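Local coordinates for protein phosphoethanolamine N-methyltransferase 1 (Haemonchus contortus, PDB 4KRG) that transfers a methyl group from S-adenosylmethionine to phosphoethanolamine, probably as an early step of nematode phosphocholine biosynthesis, at residues Gln214-Val219 with Tyr333-Ser338; His311-Leu316 with Leu339-Asn344. All coordinates share one frame; numbering follows the deposited sequence.

Contact 1. Residues Gln214-Val219 with Tyr333-Ser338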
ATOM      1  N   GLN A 214      -3.836   0.301   7.968  1.00 15.14           N
ATOM      2  CA  GLN A 214      -5.186   0.533   7.488  1.00 15.99           C
ATOM      3  C   GLN A 214      -5.324   0.321   5.981  1.00 17.35           C
ATOM      4  O   GLN A 214      -6.383  -0.077   5.497  1.00 16.67           O
ATOM      5  CB  GLN A 214      -5.658   1.926   7.896  1.00 16.01           C
ATOM      6  CG  GLN A 214      -5.714   2.106   9.410  1.00 20.28           C
ATOM      7  CD  GLN A 214      -6.935   2.884   9.871  1.00 22.21           C
ATOM      8  OE1 GLN A 214      -7.422   3.770   9.170  1.00 25.99           O
ATOM      9  NE2 GLN A 214      -7.430   2.557  11.056  1.00 25.00           N
ATOM     10  N   TRP A 215      -4.247   0.589   5.251  1.00 11.61           N
ATOM     11  CA  TRP A 215      -4.246   0.435   3.806  1.00 12.97           C
ATOM     12  C   TRP A 215      -2.859   0.555   3.233  1.00 13.73           C
ATOM     13  O   TRP A 215      -1.947   1.057   3.892  1.00 11.88           O
ATOM     14  CB  TRP A 215      -5.153   1.466   3.121  1.00 13.40           C
ATOM     15  CG  TRP A 215      -5.125   2.874   3.666  1.00 12.80           C
ATOM     16  CD1 TRP A 215      -6.013   3.409   4.535  1.00 14.79           C
ATOM     17  CD2 TRP A 215      -4.207   3.934   3.326  1.00 12.39           C
ATOM     18  NE1 TRP A 215      -5.709   4.723   4.783  1.00 15.56           N
ATOM     19  CE2 TRP A 215      -4.611   5.073   4.053  1.00 13.45           C
ATOM     20  CE3 TRP A 215      -3.095   4.027   2.488  1.00 13.32           C
ATOM     21  CZ2 TRP A 215      -3.936   6.293   3.967  1.00 13.08           C
ATOM     22  CZ3 TRP A 215      -2.418   5.238   2.409  1.00 11.52           C
ATOM     23  CH2 TRP A 215      -2.845   6.356   3.146  1.00 12.77           C
ATOM     24  N   SER A 216      -2.722   0.073   2.003  1.00 12.86           N
ATOM     25  CA  SER A 216      -1.569   0.352   1.165  1.00 12.57           C
ATOM     26  C   SER A 216      -2.098   0.874  -0.168  1.00 14.78           C
ATOM     27  O   SER A 216      -2.936   0.234  -0.802  1.00 15.05           O
ATOM     28  CB  SER A 216      -0.760  -0.920   0.933  1.00 13.97           C
ATOM     29  OG  SER A 216       0.438  -0.639   0.233  1.00 13.05           O
ATOM     30  N   CYS A 217      -1.611   2.030  -0.597  1.00 13.22           N
ATOM     31  CA  CYS A 217      -2.119   2.663  -1.806  1.00 11.60           C
ATOM     32  C   CYS A 217      -0.968   3.251  -2.589  1.00 11.10           C
ATOM     33  O   CYS A 217       0.056   3.591  -2.016  1.00 11.47           O
ATOM     34  CB  CYS A 217      -3.090   3.787  -1.449  1.00 13.75           C
ATOM     35  SG  CYS A 217      -4.637   3.273  -0.682  1.00 17.48           S
ATOM     36  N   SER A 218      -1.152   3.367  -3.896  1.00  9.79           N
ATOM     37  CA  SER A 218      -0.189   4.020  -4.773  1.00 10.43           C
ATOM     38  C   SER A 218      -0.559   5.493  -4.852  1.00 14.50           C
ATOM     39  O   SER A 218      -1.734   5.839  -4.975  1.00 16.43           O
ATOM     40  CB  SER A 218      -0.265   3.431  -6.182  1.00 10.03           C
ATOM     41  OG  SER A 218      -0.004   2.046  -6.198  1.00 13.29           O
ATOM     42  N   VAL A 219       0.436   6.364  -4.792  1.00 11.65           N
ATOM     43  CA  VAL A 219       0.184   7.797  -4.849  1.00 11.65           C
ATOM     44  C   VAL A 219      -0.345   8.154  -6.235  1.00 13.06           C
ATOM     45  O   VAL A 219       0.345   7.931  -7.235  1.00 13.73           O
ATOM     46  CB  VAL A 219       1.477   8.571  -4.566  1.00 12.09           C
ATOM     47  CG1 VAL A 219       1.240  10.071  -4.680  1.00 14.86           C
ATOM     48  CG2 VAL A 219       2.015   8.207  -3.192  1.00 10.05           C
ATOM     49  N   TYR A 333       2.478 -10.361  -0.607  1.00 14.77           N
ATOM     50  CA  TYR A 333       3.412 -10.778  -1.644  1.00 15.06           C
ATOM     51  C   TYR A 333       2.755 -10.746  -3.006  1.00 16.07           C
ATOM     52  O   TYR A 333       3.407 -10.485  -4.013  1.00 16.67           O
ATOM     53  CB  TYR A 333       3.913 -12.193  -1.380  1.00 16.50           C
ATOM     54  CG  TYR A 333       4.805 -12.331  -0.171  1.00 17.92           C
ATOM     55  CD1 TYR A 333       5.755 -11.368   0.135  1.00 19.85           C
ATOM     56  CD2 TYR A 333       4.698 -13.433   0.659  1.00 22.83           C
ATOM     57  CE1 TYR A 333       6.576 -11.503   1.241  1.00 23.40           C
ATOM     58  CE2 TYR A 333       5.512 -13.578   1.763  1.00 25.08           C
ATOM     59  CZ  TYR A 333       6.448 -12.609   2.051  1.00 24.29           C
ATOM     60  OH  TYR A 333       7.252 -12.759   3.154  1.00 25.95           O
ATOM     61  N   LEU A 334       1.459 -11.026  -3.028  1.00 16.17           N
ATOM     62  CA  LEU A 334       0.716 -11.110  -4.278  1.00 17.25           C
ATOM     63  C   LEU A 334       0.305  -9.707  -4.722  1.00 15.94           C
ATOM     64  O   LEU A 334       0.264  -9.402  -5.909  1.00 17.19           O
ATOM     65  CB  LEU A 334      -0.475 -12.060  -4.120  1.00 16.01           C
ATOM     66  CG  LEU A 334      -0.058 -13.397  -3.486  1.00 20.06           C
ATOM     67  CD1 LEU A 334      -1.214 -14.353  -3.315  1.00 21.89           C
ATOM     68  CD2 LEU A 334       1.035 -14.058  -4.279  1.00 21.97           C
ATOM     69  N   TYR A 335       0.049  -8.841  -3.751  1.00 17.11           N
ATOM     70  CA  TYR A 335      -0.186  -7.428  -4.027  1.00 15.99           C
ATOM     71  C   TYR A 335       1.035  -6.802  -4.700  1.00 12.37           C
ATOM     72  O   TYR A 335       0.898  -6.065  -5.678  1.00 13.10           O
ATOM     73  CB  TYR A 335      -0.554  -6.705  -2.730  1.00 16.26           C
ATOM     74  CG  TYR A 335      -0.397  -5.194  -2.704  1.00 13.38           C
ATOM     75  CD1 TYR A 335      -1.297  -4.361  -3.356  1.00 14.12           C
ATOM     76  CD2 TYR A 335       0.609  -4.605  -1.953  1.00 15.01           C
ATOM     77  CE1 TYR A 335      -1.163  -2.977  -3.295  1.00 14.65           C
ATOM     78  CE2 TYR A 335       0.750  -3.230  -1.877  1.00 11.70           C
ATOM     79  CZ  TYR A 335      -0.134  -2.422  -2.550  1.00 13.34           C
ATOM     80  OH  TYR A 335       0.014  -1.058  -2.463  1.00 12.69           O
ATOM     81  N   ARG A 336       2.225  -7.102  -4.186  1.00 14.10           N
ATOM     82  CA  ARG A 336       3.455  -6.617  -4.800  1.00 12.89           C
ATOM     83  C   ARG A 336       3.507  -7.031  -6.287  1.00 12.98           C
ATOM     84  O   ARG A 336       3.803  -6.209  -7.155  1.00 12.78           O
ATOM     85  CB  ARG A 336       4.682  -7.113  -4.005  1.00 14.20           C
ATOM     86  CG  ARG A 336       6.088  -6.688  -4.511  1.00 13.73           C
ATOM     87  CD  ARG A 336       6.465  -7.349  -5.843  1.00 13.99           C
ATOM     88  NE  ARG A 336       7.832  -7.836  -5.978  1.00 18.99           N
ATOM     89  CZ  ARG A 336       8.869  -7.080  -6.315  1.00 18.46           C
ATOM     90  NH1 ARG A 336       8.720  -5.775  -6.505  1.00 18.65           N
ATOM     91  NH2 ARG A 336      10.062  -7.632  -6.439  1.00 20.42           N
ATOM     92  N   THR A 337       3.236  -8.301  -6.585  1.00 14.13           N
ATOM     93  CA  THR A 337       3.283  -8.761  -7.979  1.00 15.98           C
ATOM     94  C   THR A 337       2.254  -8.056  -8.856  1.00 15.40           C
ATOM     95  O   THR A 337       2.445  -7.924 -10.061  1.00 16.62           O
ATOM     96  CB  THR A 337       3.108 -10.286  -8.117  1.00 17.17           C
ATOM     97  OG1 THR A 337       1.750 -10.645  -7.846  1.00 16.42           O
ATOM     98  CG2 THR A 337       4.033 -11.014  -7.167  1.00 18.79           C
ATOM     99  N   SER A 338       1.158  -7.607  -8.258  1.00 15.36           N
ATOM    100  CA  SER A 338       0.184  -6.822  -9.014  1.00 15.80           C
ATOM    101  C   SER A 338       0.737  -5.438  -9.330  1.00 13.23           C
ATOM    102  O   SER A 338       0.476  -4.893 -10.403  1.00 13.85           O
ATOM    103  CB  SER A 338      -1.146  -6.712  -8.273  1.00 15.87           C
ATOM    104  OG  SER A 338      -1.846  -7.941  -8.317  1.00 16.73           O
TER
HETATM  105  O   HOH W   1      -1.342   0.206  -4.234  1.00 13.05           O

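Contact 2. Residues His311-Leu316 with Leu339-Asn344. With BOG (octyl beta-D-glucopyranoside), chain F.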
ATOM      1  N   HIS A 311      -7.686 -15.339  -9.241  1.00 16.71           N
ATOM      2  CA  HIS A 311      -7.915 -13.902  -9.182  1.00 15.65           C
ATOM      3  C   HIS A 311      -8.556 -13.407 -10.474  1.00 16.48           C
ATOM      4  O   HIS A 311      -8.845 -14.190 -11.374  1.00 18.15           O
ATOM      5  CB  HIS A 311      -6.609 -13.146  -8.897  1.00 18.02           C
ATOM      6  CG  HIS A 311      -5.628 -13.173 -10.030  1.00 20.07           C
ATOM      7  ND1 HIS A 311      -4.845 -12.089 -10.363  1.00 21.81           N
ATOM      8  CD2 HIS A 311      -5.297 -14.155 -10.901  1.00 20.12           C
ATOM      9  CE1 HIS A 311      -4.076 -12.400 -11.389  1.00 23.71           C
ATOM     10  NE2 HIS A 311      -4.331 -13.650 -11.737  1.00 22.41           N
ATOM     11  N   VAL A 312      -8.769 -12.099 -10.541  1.00 16.86           N
ATOM     12  CA  VAL A 312      -9.424 -11.443 -11.662  1.00 17.30           C
ATOM     13  C   VAL A 312      -8.363 -10.721 -12.471  1.00 15.13           C
ATOM     14  O   VAL A 312      -7.498 -10.052 -11.902  1.00 15.27           O
ATOM     15  CB  VAL A 312     -10.443 -10.397 -11.156  1.00 18.20           C
ATOM     16  CG1 VAL A 312     -11.004  -9.580 -12.310  1.00 18.14           C
ATOM     17  CG2 VAL A 312     -11.558 -11.063 -10.371  1.00 16.39           C
ATOM     18  N   ASN A 313      -8.417 -10.862 -13.790  1.00 14.98           N
ATOM     19  CA  ASN A 313      -7.475 -10.181 -14.667  1.00 14.91           C
ATOM     20  C   ASN A 313      -7.955  -8.753 -14.887  1.00 15.22           C
ATOM     21  O   ASN A 313      -8.624  -8.451 -15.880  1.00 14.90           O
ATOM     22  CB  ASN A 313      -7.357 -10.926 -15.996  1.00 15.32           C
ATOM     23  CG  ASN A 313      -6.234 -10.412 -16.860  1.00 16.35           C
ATOM     24  OD1 ASN A 313      -5.697  -9.326 -16.628  1.00 15.73           O
ATOM     25  ND2 ASN A 313      -5.870 -11.193 -17.875  1.00 18.56           N
ATOM     26  N   SER A 314      -7.614  -7.884 -13.942  1.00 14.03           N
ATOM     27  CA  SER A 314      -8.118  -6.519 -13.933  1.00 14.34           C
ATOM     28  C   SER A 314      -7.642  -5.712 -15.134  1.00 16.10           C
ATOM     29  O   SER A 314      -8.328  -4.794 -15.590  1.00 14.82           O
ATOM     30  CB  SER A 314      -7.747  -5.826 -12.619  1.00 13.01           C
ATOM     31  OG  SER A 314      -8.500  -6.363 -11.544  1.00 12.53           O
ATOM     32  N   HIS A 315      -6.466  -6.050 -15.651  1.00 14.31           N
ATOM     33  CA  HIS A 315      -5.978  -5.378 -16.840  1.00 14.40           C
ATOM     34  C   HIS A 315      -6.826  -5.735 -18.047  1.00 15.94           C
ATOM     35  O   HIS A 315      -7.180  -4.864 -18.834  1.00 15.44           O
ATOM     36  CB  HIS A 315      -4.496  -5.657 -17.073  1.00 16.78           C
ATOM     37  CG  HIS A 315      -3.600  -4.764 -16.273  1.00 16.24           C
ATOM     38  ND1 HIS A 315      -3.139  -5.096 -15.020  1.00 16.32           N
ATOM     39  CD2 HIS A 315      -3.110  -3.530 -16.542  1.00 16.79           C
ATOM     40  CE1 HIS A 315      -2.394  -4.114 -14.551  1.00 17.40           C
ATOM     41  NE2 HIS A 315      -2.358  -3.149 -15.455  1.00 18.73           N
ATOM     42  N   LEU A 316      -7.180  -7.008 -18.178  1.00 16.83           N
ATOM     43  CA  LEU A 316      -8.049  -7.429 -19.269  1.00 17.39           C
ATOM     44  C   LEU A 316      -9.449  -6.840 -19.099  1.00 18.72           C
ATOM     45  O   LEU A 316     -10.100  -6.461 -20.075  1.00 20.50           O
ATOM     46  CB  LEU A 316      -8.112  -8.953 -19.344  1.00 16.91           C
ATOM     47  CG  LEU A 316      -8.997  -9.495 -20.461  1.00 14.53           C
ATOM     48  CD1 LEU A 316      -8.402  -9.118 -21.808  1.00 17.95           C
ATOM     49  CD2 LEU A 316      -9.142 -10.993 -20.335  1.00 18.23           C
ATOM     50  N   LEU A 339       1.499  -4.866  -8.401  1.00 13.14           N
ATOM     51  CA  LEU A 339       2.173  -3.590  -8.666  1.00 12.04           C
ATOM     52  C   LEU A 339       3.224  -3.742  -9.766  1.00 16.41           C
ATOM     53  O   LEU A 339       3.386  -2.867 -10.613  1.00 15.55           O
ATOM     54  CB  LEU A 339       2.803  -3.000  -7.394  1.00 15.62           C
ATOM     55  CG  LEU A 339       1.845  -2.467  -6.324  1.00 13.68           C
ATOM     56  CD1 LEU A 339       2.596  -1.686  -5.253  1.00 12.62           C
ATOM     57  CD2 LEU A 339       0.781  -1.602  -6.953  1.00 13.84           C
ATOM     58  N   THR A 340       3.934  -4.863  -9.755  1.00 16.17           N
ATOM     59  CA  THR A 340       4.916  -5.134 -10.795  1.00 16.82           C
ATOM     60  C   THR A 340       4.240  -5.176 -12.166  1.00 15.28           C
ATOM     61  O   THR A 340       4.682  -4.522 -13.106  1.00 14.48           O
ATOM     62  CB  THR A 340       5.664  -6.433 -10.508  1.00 13.72           C
ATOM     63  OG1 THR A 340       6.361  -6.288  -9.266  1.00 13.86           O
ATOM     64  CG2 THR A 340       6.661  -6.731 -11.610  1.00 15.24           C
ATOM     65  N   LYS A 341       3.143  -5.914 -12.261  1.00 15.88           N
ATOM     66  CA  LYS A 341       2.370  -5.959 -13.496  1.00 14.59           C
ATOM     67  C   LYS A 341       1.884  -4.564 -13.905  1.00 16.47           C
ATOM     68  O   LYS A 341       2.006  -4.179 -15.066  1.00 17.62           O
ATOM     69  CB  LYS A 341       1.189  -6.926 -13.374  1.00 15.79           C
ATOM     70  CG  LYS A 341       0.414  -7.055 -14.683  1.00 14.15           C
ATOM     71  CD  LYS A 341      -0.797  -7.969 -14.598  1.00 17.41           C
ATOM     72  CE  LYS A 341      -1.493  -7.973 -15.961  1.00 20.09           C
ATOM     73  NZ  LYS A 341      -2.646  -8.921 -16.094  1.00 23.51           N
ATOM     74  N   ALA A 342       1.363  -3.801 -12.945  1.00 14.13           N
ATOM     75  CA  ALA A 342       0.831  -2.473 -13.231  1.00 14.34           C
ATOM     76  C   ALA A 342       1.880  -1.549 -13.848  1.00 15.70           C
ATOM     77  O   ALA A 342       1.587  -0.801 -14.774  1.00 16.29           O
ATOM     78  CB  ALA A 342       0.219  -1.843 -11.971  1.00 12.83           C
ATOM     79  N   ASN A 343       3.109  -1.611 -13.346  1.00 13.23           N
ATOM     80  CA  ASN A 343       4.172  -0.758 -13.868  1.00 15.59           C
ATOM     81  C   ASN A 343       4.605  -1.131 -15.273  1.00 17.94           C
ATOM     82  O   ASN A 343       5.005  -0.274 -16.058  1.00 18.91           O
ATOM     83  CB  ASN A 343       5.385  -0.775 -12.943  1.00 15.84           C
ATOM     84  CG  ASN A 343       5.427   0.419 -12.036  1.00 17.88           C
ATOM     85  OD1 ASN A 343       4.390   0.942 -11.635  1.00 19.12           O
ATOM     86  ND2 ASN A 343       6.629   0.870 -11.712  1.00 19.41           N
ATOM     87  N   ASN A 344       4.543  -2.418 -15.588  1.00 16.92           N
ATOM     88  CA  ASN A 344       4.918  -2.861 -16.916  1.00 17.75           C
ATOM     89  C   ASN A 344       3.825  -2.589 -17.948  1.00 18.56           C
ATOM     90  O   ASN A 344       4.122  -2.209 -19.073  1.00 21.56           O
ATOM     91  CB  ASN A 344       5.344  -4.326 -16.895  1.00 22.55           C
ATOM     92  CG  ASN A 344       6.667  -4.529 -16.164  1.00 30.22           C
ATOM     93  OD1 ASN A 344       7.599  -3.724 -16.295  1.00 32.11           O
ATOM     94  ND2 ASN A 344       6.749  -5.599 -15.376  1.00 30.27           N
TER
HETATM   95  C1  BOG F 504     -16.051  -7.174 -24.778  1.00130.70           C
HETATM   96  O1  BOG F 504     -15.389  -8.393 -24.873  1.00130.37           O
HETATM   97  C2  BOG F 504     -15.609  -6.270 -25.913  1.00130.55           C
HETATM   98  O2  BOG F 504     -14.230  -5.965 -25.742  1.00130.10           O
HETATM   99  C3  BOG F 504     -16.398  -5.007 -25.980  1.00130.81           C
HETATM  100  O3  BOG F 504     -16.007  -4.279 -27.180  1.00131.09           O
HETATM  101  C4  BOG F 504     -17.870  -5.259 -26.007  1.00130.57           C
HETATM  102  O4  BOG F 504     -18.589  -4.011 -25.897  1.00130.53           O
HETATM  103  C5  BOG F 504     -18.313  -6.159 -24.863  1.00130.59           C
HETATM  104  O5  BOG F 504     -17.526  -7.410 -24.794  1.00130.83           O
HETATM  105  C6  BOG F 504     -19.726  -6.496 -25.056  1.00130.44           C
HETATM  106  O6  BOG F 504     -20.447  -6.069 -23.935  1.00130.08           O
HETATM  107  C1' BOG F 504     -14.927  -8.889 -23.613  1.00130.26           C
HETATM  108  C2' BOG F 504     -14.034 -10.150 -23.815  1.00 45.02           C
HETATM  109  C3' BOG F 504     -13.746 -10.857 -22.492  1.00 43.83           C
HETATM  110  C4' BOG F 504     -13.297 -10.116 -21.391  1.00 42.56           C
HETATM  111  C5' BOG F 504     -13.662 -10.525 -19.932  1.00 43.49           C
HETATM  112  C6' BOG F 504     -12.432 -10.558 -19.012  1.00 43.78           C
HETATM  113  C7' BOG F 504     -12.769 -10.851 -17.527  1.00 22.10           C
HETATM  114  C8' BOG F 504     -11.782 -10.239 -16.590  1.00 22.80           C
HETATM  115  O   HOH W   2      -4.164  -7.496 -14.267  1.00 16.27           O
HETATM  116  O   HOH W   3      -1.280  -0.751 -15.145  1.00 20.30           O

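Contact 1. Residues Gln214-Val219 with Tyr333-Ser338
The ring of Tyr335 presents its hydroxyl end to Ser216: the serine OG approaches obliquely, neither over a face nor at the rim, while water 1 lies at the ring edge, in its plane. Ile193 of helix 189-198 and Val232 of strand 231-240 also touch the Tyr335 side chain. Ser216 OG and Tyr335 OH form a hydrogen bond of 2.8 Å in which either hydroxyl may be the donor. The serine methylene packs behind it, with CB 3.8 Å from Tyr335 CZ. With OG placed anti to its own backbone N (chi1 -174°), Ser216 reaches across the phenol end of the ring. Tyr335 OH has a second partner in water 1, at 2.6 Å, and the two partners subtend about 133° at the phenolic oxygen. Water 1 in turn donates to Ser218 OG over 3.0 Å, so one tyrosine oxygen grips two serines of the same strand, one directly and the other through the solvent molecule. Ser218 OG is also bonded to the backbone oxygen of Trp229.

Strand 208-218 lies antiparallel between strands 231-240 and 350-354. Strand 231-240 is the reversed one next to 154-161, and 208-218 follows it, in line with the strand order of the Rossmann-like class I methyltransferase fold. On the far side 350-354 carries the hydrogen bonding on into the C-terminal part of the chain, consistent with the second unit of a di-domain enzyme. Helix 332-345, which follows strand 324-329 and leads to 350-354, packs over a face of 208-218. Tyr335 thus probably bridges the junction of the two units.

Within the helix, Thr337 OG1 donates to Leu334 O at 2.7 Å. That carbonyl also accepts from Ser338 N (3.1 Å). The neighbouring Arg336 forms a salt bridge with Asp268 and a cation-pi contact with Phe188.

Contact 2. Residues His311-Leu316 with Leu339-Asn344
Extended beyond a CG set anti to the backbone N (chi1 -177°), Lys341 runs antiparallel to the side chain of His315, whose chi1 of -83° turns the imidazole toward helix 332-345. Lys341 CE comes within 3.4 Å of His315 ND1, obliquely to the ring. At the imidazole edge, His315 CE1 lies 3.9 Å from Ala342 CA. Lys341 NZ ends at Asn313, crossing its side chain at about a right angle and giving OD1 a weak hydrogen bond of 3.1 Å. Asn313 centres an inverse gamma turn, and its OD1 also caps helix 314-321, taking Leu316 N from above the carbonyl plane; Asp280 holds ND2 and so fixes the amide's rotation. Water 2 accepts from Lys341 NZ (2.8 Å) and His315 N, and bonds to His315 ND1; water 3 joins His315 NE2 to Ala342 O. Leu316 CD2 packs against the octyl chain of a bound detergent. The start of helix 314-321, which follows strand 297-302, is tied to the second half of helix 332-345, with His315 and Ala342 both touching Phe352 of strand 350-354. Lys341 NZ may modestly polarise OD1 and, 4.0 Å from His315 ND1, would probably disfavour a positive charge there.

Overall arrangement
Helix 332-345 is common to both contacts: its first half takes part in contact 1 and its second half in contact 2, and their centres lie 12 Å apart. They also touch directly, for Leu339 CD2 packs 3.8 Å from Ser218 OG. Contact 1 is deeply placed, about 4 Å from the centre of the chain, whereas contact 2 sits about 15 Å out and next to a detergent molecule. A bound sodium ion lies about 7 Å from the side chain of Tyr335 and about 10 Å from that of Ala342. Neither contact supplies residues to the phosphoethanolamine pocket; strand 231-240 separates 208-218 from the strand that carries Ser161 of that pocket.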